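PDB 2CYB: tyrosyl-tRNA synthetase from Archaeoglobus fulgidus, which binds L-tyrosine and probably catalyses its activation by ATP and its transfer to the acceptor end of tRNA(Tyr). Local coordinates for residues Ala137-Ser145 and Gly177-Met185; His74-Thr82 and Val144-Gln155. All coordinates share one frame; numbering follows the deposited sequence.

Two crossing contacts illustrate how a substrate pocket can be assembled from distant parts of a chain. From the N terminus, 74-82, at the end of helix 72-77, comes first and waits 61 residues, through helix 83-99, strand 108-111 and helix 119-131, until interaction 2 closes the loop on 144-155. Before that loop is complete, 137-145 opens the one closed by interaction 1 at 177-185, after helix 154-168 and strand 173-177. The loops therefore cross rather than nest, and V144 and S145 belong to both. Together they tie the linker between helices 134-140 and 154-168 to the end of helix 72-77 and the start of helix 181-190 in the Rossmann-type core, around one bound tyrosine.

Interaction 1 of 2, residues Ala137-Ser145 and Gly177-Met185; sequences ARRSMDEVS and GIDQRKIHM. With TYR (tyrosine), chain C.
In the tyrosine pocket of this class I synthetase, with its Rossmann-type catalytic core, V144 and Q180 meet beside the main-chain end of the substrate. The two side chains lie roughly at right angles, and V144 divides its branches between protein and ligand: CG2 rests on D179 O at 3.6 Å, while CG1, anti to the backbone N (chi1 -180°), faces OXT of the bound tyrosine. Q180 leaves its backbone away from the 137-145 segment, but CG stands anti to the carbonyl carbon (chi1 -53°) and the chain then bends at chi2, which carries the amide back to the substrate. There OE1 accepts a bond from the tyrosine N (2.7 Å) and another from Q162 NE2, and NE2 reaches OXT only weakly. A firmer bond runs from Q180 NE2 to D179 OD1 (3.1 Å, 154° at the hydrogen), met from above the carboxylate plane; with Q162 it fixes which end of the amide faces the amino group. A leucine here would probably leave the ligand's amino group without one of its acceptors and D179 without the amide that meets it.

Alongside, the end of helix 134-140 packs against the first turn of helix 181-190. S140 CA touches K182 CB at 3.6 Å, and I183 CD1 lies 3.9 Å from M141 SD. M141 in turn leans on Y158, another substrate-binding residue. No direct hydrogen bond joins the two segments, and water does that work instead. One molecule bridges S140 O, D179 O and I183 N, an amide in the opening turn of its helix. A second water links D142 OD2 to K182, standing 2.7 Å from K182 NZ.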
loop_
_atom_site.group_PDB
_atom_site.type_symbol
_atom_site.label_atom_id
_atom_site.label_comp_id
_atom_site.label_asym_id
_atom_site.label_seq_id
_atom_site.Cartn_x
_atom_site.Cartn_y
_atom_site.Cartn_z
ATOM N N ALA A 137 -5.137 -5.442 -8.318
ATOM C CA ALA A 137 -3.823 -4.825 -8.218
ATOM C C ALA A 137 -2.714 -5.837 -8.478
ATOM O O ALA A 137 -1.774 -5.576 -9.237
ATOM C CB ALA A 137 -3.649 -4.211 -6.838
ATOM N N ARG A 138 -2.823 -6.997 -7.842
ATOM C CA ARG A 138 -1.821 -8.038 -8.000
ATOM C C ARG A 138 -1.732 -8.480 -9.460
ATOM O O ARG A 138 -0.638 -8.633 -10.005
ATOM C CB ARG A 138 -2.167 -9.232 -7.114
ATOM C CG ARG A 138 -1.039 -10.232 -6.950
ATOM C CD ARG A 138 -1.521 -11.452 -6.181
ATOM N NE ARG A 138 -0.428 -12.233 -5.601
ATOM C CZ ARG A 138 0.644 -12.648 -6.269
ATOM N NH1 ARG A 138 0.792 -12.357 -7.554
ATOM N NH2 ARG A 138 1.562 -13.378 -5.651
ATOM N N ARG A 139 -2.880 -8.682 -10.096
ATOM C CA ARG A 139 -2.879 -9.107 -11.492
ATOM C C ARG A 139 -2.303 -8.052 -12.436
ATOM O O ARG A 139 -1.657 -8.390 -13.429
ATOM C CB ARG A 139 -4.293 -9.515 -11.939
ATOM C CG ARG A 139 -4.759 -10.821 -11.301
ATOM C CD ARG A 139 -6.068 -11.359 -11.883
ATOM N NE ARG A 139 -7.251 -10.925 -11.141
ATOM C CZ ARG A 139 -7.975 -9.848 -11.434
ATOM N NH1 ARG A 139 -9.032 -9.538 -10.693
ATOM N NH2 ARG A 139 -7.656 -9.088 -12.475
ATOM N N SER A 140 -2.506 -6.773 -12.127
ATOM C CA SER A 140 -1.978 -5.723 -12.990
ATOM C C SER A 140 -0.452 -5.716 -12.963
ATOM O O SER A 140 0.200 -5.265 -13.909
ATOM C CB SER A 140 -2.502 -4.348 -12.543
ATOM O OG SER A 140 -1.817 -3.887 -11.383
ATOM N N MET A 141 0.120 -6.239 -11.883
ATOM C CA MET A 141 1.567 -6.247 -11.714
ATOM C C MET A 141 2.277 -7.523 -12.156
ATOM O O MET A 141 3.492 -7.627 -12.014
ATOM C CB MET A 141 1.910 -5.976 -10.248
ATOM C CG MET A 141 1.572 -4.563 -9.782
ATOM S SD MET A 141 2.621 -3.395 -10.611
ATOM C CE MET A 141 4.147 -3.757 -9.846
ATOM N N ASP A 142 1.533 -8.487 -12.686
ATOM C CA ASP A 142 2.144 -9.747 -13.110
ATOM C C ASP A 142 3.357 -9.608 -14.020
ATOM O O ASP A 142 4.356 -10.299 -13.834
ATOM C CB ASP A 142 1.106 -10.642 -13.788
ATOM C CG ASP A 142 0.263 -11.409 -12.789
ATOM O OD1 ASP A 142 0.836 -12.224 -12.033
ATOM O OD2 ASP A 142 -0.968 -11.202 -12.756
ATOM N N GLU A 143 3.275 -8.718 -15.000
ATOM C CA GLU A 143 4.375 -8.523 -15.937
ATOM C C GLU A 143 5.249 -7.313 -15.597
ATOM O O GLU A 143 6.133 -6.947 -16.368
ATOM C CB GLU A 143 3.805 -8.372 -17.348
ATOM C CG GLU A 143 2.917 -9.547 -17.762
ATOM C CD GLU A 143 2.149 -9.294 -19.044
ATOM O OE1 GLU A 143 1.319 -8.360 -19.070
ATOM O OE2 GLU A 143 2.372 -10.033 -20.025
ATOM N N VAL A 144 5.018 -6.708 -14.435
ATOM C CA VAL A 144 5.774 -5.519 -14.036
ATOM C C VAL A 144 6.600 -5.685 -12.763
ATOM O O VAL A 144 7.729 -5.195 -12.671
ATOM C CB VAL A 144 4.810 -4.322 -13.843
ATOM C CG1 VAL A 144 5.587 -3.070 -13.436
ATOM C CG2 VAL A 144 4.031 -4.084 -15.122
ATOM N N SER A 145 6.030 -6.375 -11.785
ATOM C CA SER A 145 6.687 -6.599 -10.509
ATOM C C SER A 145 7.979 -7.404 -10.609
ATOM O O SER A 145 8.073 -8.368 -11.372
ATOM C CB SER A 145 5.724 -7.311 -9.554
ATOM O OG SER A 145 6.340 -7.575 -8.307
ATOM N N GLY A 177 4.722 0.222 -22.738
ATOM C CA GLY A 177 4.737 -1.070 -23.384
ATOM C C GLY A 177 3.405 -1.740 -23.097
ATOM O O GLY A 177 2.702 -1.371 -22.153
ATOM N N ILE A 178 3.055 -2.727 -23.909
ATOM C CA ILE A 178 1.805 -3.450 -23.745
ATOM C C ILE A 178 1.751 -4.173 -22.390
ATOM O O ILE A 178 0.684 -4.591 -21.944
ATOM C CB ILE A 178 1.615 -4.465 -24.907
ATOM C CG1 ILE A 178 0.213 -5.066 -24.863
ATOM C CG2 ILE A 178 2.654 -5.553 -24.820
ATOM C CD1 ILE A 178 -0.855 -4.151 -25.402
ATOM N N ASP A 179 2.897 -4.325 -21.728
ATOM C CA ASP A 179 2.879 -4.973 -20.423
ATOM C C ASP A 179 2.319 -4.041 -19.343
ATOM O O ASP A 179 2.127 -4.452 -18.202
ATOM C CB ASP A 179 4.267 -5.497 -20.032
ATOM C CG ASP A 179 5.362 -4.459 -20.149
ATOM O OD1 ASP A 179 5.107 -3.315 -20.589
ATOM O OD2 ASP A 179 6.511 -4.811 -19.801
ATOM N N GLN A 180 2.038 -2.798 -19.717
ATOM C CA GLN A 180 1.462 -1.825 -18.777
ATOM C C GLN A 180 -0.058 -1.808 -18.975
ATOM O O GLN A 180 -0.772 -1.057 -18.308
ATOM C CB GLN A 180 1.978 -0.405 -19.053
ATOM C CG GLN A 180 3.494 -0.245 -19.113
ATOM C CD GLN A 180 4.173 -0.711 -17.847
ATOM O OE1 GLN A 180 3.851 -0.249 -16.751
ATOM N NE2 GLN A 180 5.120 -1.632 -17.987
ATOM N N ARG A 181 -0.553 -2.645 -19.887
ATOM C CA ARG A 181 -1.980 -2.653 -20.210
ATOM C C ARG A 181 -2.946 -2.782 -19.043
ATOM O O ARG A 181 -3.901 -2.011 -18.943
ATOM C CB ARG A 181 -2.292 -3.745 -21.247
ATOM C CG ARG A 181 -3.657 -3.566 -21.906
ATOM C CD ARG A 181 -3.966 -4.636 -22.960
ATOM N NE ARG A 181 -5.148 -4.268 -23.741
ATOM C CZ ARG A 181 -6.363 -4.089 -23.230
ATOM N NH1 ARG A 181 -6.575 -4.248 -21.930
ATOM N NH2 ARG A 181 -7.366 -3.728 -24.018
ATOM N N LYS A 182 -2.711 -3.744 -18.159
ATOM C CA LYS A 182 -3.606 -3.928 -17.028
ATOM C C LYS A 182 -3.604 -2.734 -16.086
ATOM O O LYS A 182 -4.647 -2.372 -15.546
ATOM C CB LYS A 182 -3.266 -5.210 -16.263
ATOM C CG LYS A 182 -3.563 -6.475 -17.065
ATOM C CD LYS A 182 -3.877 -7.651 -16.160
ATOM C CE LYS A 182 -4.237 -8.890 -16.971
ATOM N NZ LYS A 182 -4.504 -10.082 -16.114
ATOM N N ILE A 183 -2.438 -2.128 -15.882
ATOM C CA ILE A 183 -2.360 -0.958 -15.024
ATOM C C ILE A 183 -3.140 0.175 -15.696
ATOM O O ILE A 183 -3.897 0.891 -15.046
ATOM C CB ILE A 183 -0.894 -0.540 -14.775
ATOM C CG1 ILE A 183 -0.208 -1.585 -13.885
ATOM C CG2 ILE A 183 -0.846 0.835 -14.114
ATOM C CD1 ILE A 183 1.293 -1.339 -13.667
ATOM N N HIS A 184 -2.984 0.321 -17.008
ATOM C CA HIS A 184 -3.713 1.365 -17.708
ATOM C C HIS A 184 -5.217 1.125 -17.679
ATOM O O HIS A 184 -5.993 2.075 -17.601
ATOM C CB HIS A 184 -3.217 1.499 -19.150
ATOM C CG HIS A 184 -1.895 2.189 -19.264
ATOM N ND1 HIS A 184 -1.207 2.291 -20.453
ATOM C CD2 HIS A 184 -1.142 2.826 -18.335
ATOM C CE1 HIS A 184 -0.084 2.963 -20.250
ATOM N NE2 HIS A 184 -0.022 3.299 -18.974
ATOM N N MET A 185 -5.650 -0.130 -17.736
ATOM C CA MET A 185 -7.090 -0.372 -17.682
ATOM C C MET A 185 -7.600 -0.017 -16.287
ATOM O O MET A 185 -8.703 0.520 -16.131
ATOM C CB MET A 185 -7.422 -1.827 -18.015
ATOM C CG MET A 185 -7.091 -2.222 -19.454
ATOM S SD MET A 185 -7.849 -1.131 -20.700
ATOM C CE MET A 185 -6.470 -0.032 -21.074
HETATM N N TYR C . 5.481 0.644 -14.768
HETATM C CA TYR C . 6.465 1.218 -15.719
HETATM C C TYR C . 7.472 0.162 -16.171
HETATM O O TYR C . 8.356 0.509 -16.971
HETATM C CB TYR C . 7.180 2.401 -15.058
HETATM C CG TYR C . 6.216 3.511 -14.716
HETATM C CD1 TYR C . 6.094 3.991 -13.411
HETATM C CD2 TYR C . 5.416 4.082 -15.713
HETATM C CE1 TYR C . 5.192 5.026 -13.107
HETATM C CE2 TYR C . 4.523 5.100 -15.426
HETATM C CZ TYR C . 4.415 5.571 -14.124
HETATM O OH TYR C . 3.541 6.596 -13.860
HETATM O OXT TYR C . 7.351 -1.001 -15.733
HETATM O O HOH W 1 0.058 -3.734 -16.447
HETATM O O HOH W 2 -2.261 -11.001 -14.835
HETATM O O HOH W 3 -0.493 -6.026 -18.611
#

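Interaction 2 of 2, residues His74-Thr82 and Val144-Gln155; sequences HAYLNEKGT and VSRRKEDPMVSQ. With TYR (tyrosine), chain C.
L77 and S154 open this contact, one helical turn beyond H74, whose imidazole carries CE1 of the bound tyrosine 3.5 Å above its plane and over its centre. L77 presents both main chain and side chain: its carbonyl O takes a 2.7 Å bond from S154 OG, in the carbonyl plane and on a lone pair, and CD2 packs on S154 CB at 3.6 Å. The hydroxyl reaches there because chi1 (60°) sets OG between its own backbone N and carbonyl carbon. N78 follows, wedged between the V144-R146 backbone and the side chain of Q155.

With E79 the chain turns to positive phi as the C-prime residue of a Schellman motif, in which K80 N returns to A75 O and E79 N to Y76 O. The turn sends the E79 side chain out, extended beyond CG, into the loop opposite. A single oxygen, E79 OE2, gathers three bonds, each weak in geometry: Q155 NE2 at 2.9 Å, R147 NE at 3.0 Å and R146 NH1 at 3.1 Å, the last from a poorly ordered side chain. M152 N meets Q155 OE1 almost straight (174°), which holds the amide; its plane stands nearly perpendicular to the E79 carboxylate. K80 folds back to bond N78 O through NZ, which also pairs with E40.

E79 is thus a buried carboxylate answered by two arginines and an amide; this surrounding charge is likely to keep it ionised, pinning the loop to the helix end by electrostatics more than by any one well-aligned bond.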
loop_
_atom_site.group_PDB
_atom_site.type_symbol
_atom_site.label_atom_id
_atom_site.label_comp_id
_atom_site.label_asym_id
_atom_site.label_seq_id
_atom_site.Cartn_x
_atom_site.Cartn_y
_atom_site.Cartn_z
ATOM N N HIS A 74 8.646 4.657 -7.623
ATOM C CA HIS A 74 8.245 3.366 -8.184
ATOM C C HIS A 74 9.422 2.391 -8.201
ATOM O O HIS A 74 9.270 1.209 -7.866
ATOM C CB HIS A 74 7.690 3.529 -9.601
ATOM C CG HIS A 74 6.268 3.988 -9.632
ATOM N ND1 HIS A 74 5.909 5.309 -9.473
ATOM C CD2 HIS A 74 5.112 3.292 -9.752
ATOM C CE1 HIS A 74 4.591 5.408 -9.496
ATOM N NE2 HIS A 74 4.084 4.200 -9.664
ATOM N N ALA A 75 10.591 2.894 -8.589
ATOM C CA ALA A 75 11.802 2.085 -8.631
ATOM C C ALA A 75 12.091 1.555 -7.226
ATOM O O ALA A 75 12.493 0.403 -7.045
ATOM C CB ALA A 75 12.977 2.928 -9.134
ATOM N N TYR A 76 11.871 2.398 -6.226
ATOM C CA TYR A 76 12.108 1.987 -4.854
ATOM C C TYR A 76 11.137 0.878 -4.457
ATOM O O TYR A 76 11.530 -0.130 -3.874
ATOM C CB TYR A 76 11.920 3.160 -3.901
ATOM C CG TYR A 76 12.149 2.781 -2.461
ATOM C CD1 TYR A 76 13.440 2.688 -1.944
ATOM C CD2 TYR A 76 11.080 2.495 -1.621
ATOM C CE1 TYR A 76 13.657 2.321 -0.619
ATOM C CE2 TYR A 76 11.279 2.126 -0.297
ATOM C CZ TYR A 76 12.573 2.044 0.197
ATOM O OH TYR A 76 12.785 1.705 1.508
ATOM N N LEU A 77 9.863 1.085 -4.763
ATOM C CA LEU A 77 8.824 0.113 -4.428
ATOM C C LEU A 77 9.038 -1.221 -5.121
ATOM O O LEU A 77 8.610 -2.269 -4.625
ATOM C CB LEU A 77 7.461 0.641 -4.850
ATOM C CG LEU A 77 6.930 1.912 -4.202
ATOM C CD1 LEU A 77 5.599 2.261 -4.872
ATOM C CD2 LEU A 77 6.759 1.696 -2.696
ATOM N N ASN A 78 9.675 -1.170 -6.284
ATOM C CA ASN A 78 9.916 -2.376 -7.078
ATOM C C ASN A 78 11.311 -2.948 -6.826
ATOM O O ASN A 78 11.895 -3.604 -7.691
ATOM C CB ASN A 78 9.718 -2.061 -8.570
ATOM C CG ASN A 78 9.252 -3.276 -9.379
ATOM O OD1 ASN A 78 9.114 -3.205 -10.605
ATOM N ND2 ASN A 78 9.010 -4.388 -8.697
ATOM N N GLU A 79 11.837 -2.664 -5.636
ATOM C CA GLU A 79 13.134 -3.171 -5.179
ATOM C C GLU A 79 14.347 -2.896 -6.075
ATOM O O GLU A 79 15.182 -3.785 -6.293
ATOM C CB GLU A 79 13.013 -4.679 -4.940
ATOM C CG GLU A 79 11.688 -5.097 -4.305
ATOM C CD GLU A 79 11.588 -6.599 -4.089
ATOM O OE1 GLU A 79 12.186 -7.108 -3.117
ATOM O OE2 GLU A 79 10.919 -7.275 -4.900
ATOM N N LYS A 80 14.465 -1.670 -6.572
ATOM C CA LYS A 80 15.588 -1.321 -7.438
ATOM C C LYS A 80 16.738 -0.638 -6.703
ATOM O O LYS A 80 17.631 -0.062 -7.332
ATOM C CB LYS A 80 15.113 -0.432 -8.589
ATOM C CG LYS A 80 14.064 -1.079 -9.477
ATOM C CD LYS A 80 14.599 -2.355 -10.105
ATOM C CE LYS A 80 13.654 -2.901 -11.174
ATOM N NZ LYS A 80 12.345 -3.345 -10.625
ATOM N N GLY A 81 16.717 -0.693 -5.375
ATOM C CA GLY A 81 17.787 -0.088 -4.604
ATOM C C GLY A 81 17.365 0.923 -3.558
ATOM O O GLY A 81 16.185 1.070 -3.235
ATOM N N THR A 82 18.351 1.617 -3.012
ATOM C CA THR A 82 18.089 2.626 -2.003
ATOM C C THR A 82 17.684 3.917 -2.689
ATOM O O THR A 82 17.902 4.095 -3.893
ATOM C CB THR A 82 19.340 2.900 -1.163
ATOM O OG1 THR A 82 20.344 3.491 -1.995
ATOM C CG2 THR A 82 19.873 1.598 -0.574
ATOM N N VAL A 144 5.018 -6.708 -14.435
ATOM C CA VAL A 144 5.774 -5.519 -14.036
ATOM C C VAL A 144 6.600 -5.685 -12.763
ATOM O O VAL A 144 7.729 -5.195 -12.671
ATOM C CB VAL A 144 4.810 -4.322 -13.843
ATOM C CG1 VAL A 144 5.587 -3.070 -13.436
ATOM C CG2 VAL A 144 4.031 -4.084 -15.122
ATOM N N SER A 145 6.030 -6.375 -11.785
ATOM C CA SER A 145 6.687 -6.599 -10.509
ATOM C C SER A 145 7.979 -7.404 -10.609
ATOM O O SER A 145 8.073 -8.368 -11.372
ATOM C CB SER A 145 5.724 -7.311 -9.554
ATOM O OG SER A 145 6.340 -7.575 -8.307
ATOM N N ARG A 146 8.981 -6.989 -9.844
ATOM C CA ARG A 146 10.245 -7.706 -9.805
ATOM C C ARG A 146 9.943 -9.082 -9.194
ATOM O O ARG A 146 10.654 -10.053 -9.441
ATOM C CB ARG A 146 11.250 -6.950 -8.932
ATOM C CG ARG A 146 12.522 -7.719 -8.618
ATOM C CD ARG A 146 13.481 -6.866 -7.799
ATOM N NE ARG A 146 14.606 -7.629 -7.258
ATOM C CZ ARG A 146 14.493 -8.593 -6.347
ATOM N NH1 ARG A 146 13.301 -8.924 -5.868
ATOM N NH2 ARG A 146 15.575 -9.226 -5.912
ATOM N N ARG A 147 8.876 -9.152 -8.398
ATOM C CA ARG A 147 8.471 -10.402 -7.761
ATOM C C ARG A 147 7.100 -10.870 -8.234
ATOM O O ARG A 147 6.076 -10.337 -7.809
ATOM C CB ARG A 147 8.441 -10.245 -6.240
ATOM C CG ARG A 147 9.786 -9.935 -5.620
ATOM C CD ARG A 147 9.785 -10.241 -4.133
ATOM N NE ARG A 147 11.086 -9.969 -3.535
ATOM C CZ ARG A 147 11.505 -10.482 -2.383
ATOM N NH1 ARG A 147 10.721 -11.305 -1.697
ATOM N NH2 ARG A 147 12.708 -10.170 -1.918
ATOM N N LYS A 148 7.079 -11.877 -9.100
ATOM C CA LYS A 148 5.816 -12.399 -9.608
ATOM C C LYS A 148 5.099 -13.166 -8.500
ATOM O O LYS A 148 3.884 -13.051 -8.329
ATOM C CB LYS A 148 6.068 -13.325 -10.801
ATOM C CG LYS A 148 4.815 -13.676 -11.590
ATOM C CD LYS A 148 5.125 -14.669 -12.702
ATOM C CE LYS A 148 3.916 -14.897 -13.598
ATOM N NZ LYS A 148 2.724 -15.349 -12.829
ATOM N N GLU A 149 5.862 -13.950 -7.746
ATOM C CA GLU A 149 5.297 -14.731 -6.657
ATOM C C GLU A 149 5.751 -14.105 -5.337
ATOM O O GLU A 149 6.841 -13.535 -5.262
ATOM C CB GLU A 149 5.790 -16.180 -6.749
ATOM C CG GLU A 149 4.808 -17.219 -6.225
ATOM C CD GLU A 149 3.619 -17.425 -7.154
ATOM O OE1 GLU A 149 3.833 -17.816 -8.323
ATOM O OE2 GLU A 149 2.472 -17.197 -6.714
ATOM N N ASP A 150 4.911 -14.205 -4.309
ATOM C CA ASP A 150 5.230 -13.658 -2.988
ATOM C C ASP A 150 5.783 -12.227 -3.052
ATOM O O ASP A 150 6.894 -11.952 -2.613
ATOM C CB ASP A 150 6.229 -14.579 -2.291
ATOM C CG ASP A 150 5.706 -15.998 -2.154
ATOM O OD1 ASP A 150 6.484 -16.888 -1.748
ATOM O OD2 ASP A 150 4.510 -16.223 -2.450
ATOM N N PRO A 151 4.998 -11.291 -3.599
ATOM C CA PRO A 151 5.449 -9.901 -3.703
ATOM C C PRO A 151 5.415 -9.151 -2.371
ATOM O O PRO A 151 4.884 -9.649 -1.368
ATOM C CB PRO A 151 4.467 -9.310 -4.701
ATOM C CG PRO A 151 3.196 -10.007 -4.326
ATOM C CD PRO A 151 3.642 -11.446 -4.156
ATOM N N MET A 152 5.984 -7.947 -2.372
ATOM C CA MET A 152 5.985 -7.100 -1.181
ATOM C C MET A 152 4.742 -6.218 -1.276
ATOM O O MET A 152 4.191 -6.038 -2.368
ATOM C CB MET A 152 7.236 -6.208 -1.165
ATOM C CG MET A 152 8.537 -6.951 -1.399
ATOM S SD MET A 152 8.702 -8.307 -0.215
ATOM C CE MET A 152 8.903 -7.471 1.196
ATOM N N VAL A 153 4.285 -5.668 -0.152
ATOM C CA VAL A 153 3.118 -4.796 -0.206
ATOM C C VAL A 153 3.423 -3.604 -1.118
ATOM O O VAL A 153 2.531 -3.080 -1.797
ATOM C CB VAL A 153 2.702 -4.273 1.204
ATOM C CG1 VAL A 153 1.500 -3.314 1.075
ATOM C CG2 VAL A 153 2.339 -5.450 2.118
ATOM N N SER A 154 4.686 -3.188 -1.151
ATOM C CA SER A 154 5.065 -2.048 -1.980
ATOM C C SER A 154 4.704 -2.269 -3.449
ATOM O O SER A 154 4.394 -1.329 -4.158
ATOM C CB SER A 154 6.564 -1.762 -1.856
ATOM O OG SER A 154 7.337 -2.882 -2.267
ATOM N N GLN A 155 4.719 -3.517 -3.903
ATOM C CA GLN A 155 4.409 -3.780 -5.300
ATOM C C GLN A 155 2.904 -3.751 -5.579
ATOM O O GLN A 155 2.477 -3.697 -6.732
ATOM C CB GLN A 155 5.084 -5.098 -5.721
ATOM C CG GLN A 155 6.614 -4.936 -5.772
ATOM C CD GLN A 155 7.400 -6.219 -5.528
ATOM O OE1 GLN A 155 7.007 -7.065 -4.727
ATOM N NE2 GLN A 155 8.538 -6.348 -6.200
HETATM N N TYR C . 5.481 0.644 -14.768
HETATM C CA TYR C . 6.465 1.218 -15.719
HETATM C C TYR C . 7.472 0.162 -16.171
HETATM O O TYR C . 8.356 0.509 -16.971
HETATM C CB TYR C . 7.180 2.401 -15.058
HETATM C CG TYR C . 6.216 3.511 -14.716
HETATM C CD1 TYR C . 6.094 3.991 -13.411
HETATM C CD2 TYR C . 5.416 4.082 -15.713
HETATM C CE1 TYR C . 5.192 5.026 -13.107
HETATM C CE2 TYR C . 4.523 5.100 -15.426
HETATM C CZ TYR C . 4.415 5.571 -14.124
HETATM O OH TYR C . 3.541 6.596 -13.860
HETATM O OXT TYR C . 7.351 -1.001 -15.733
#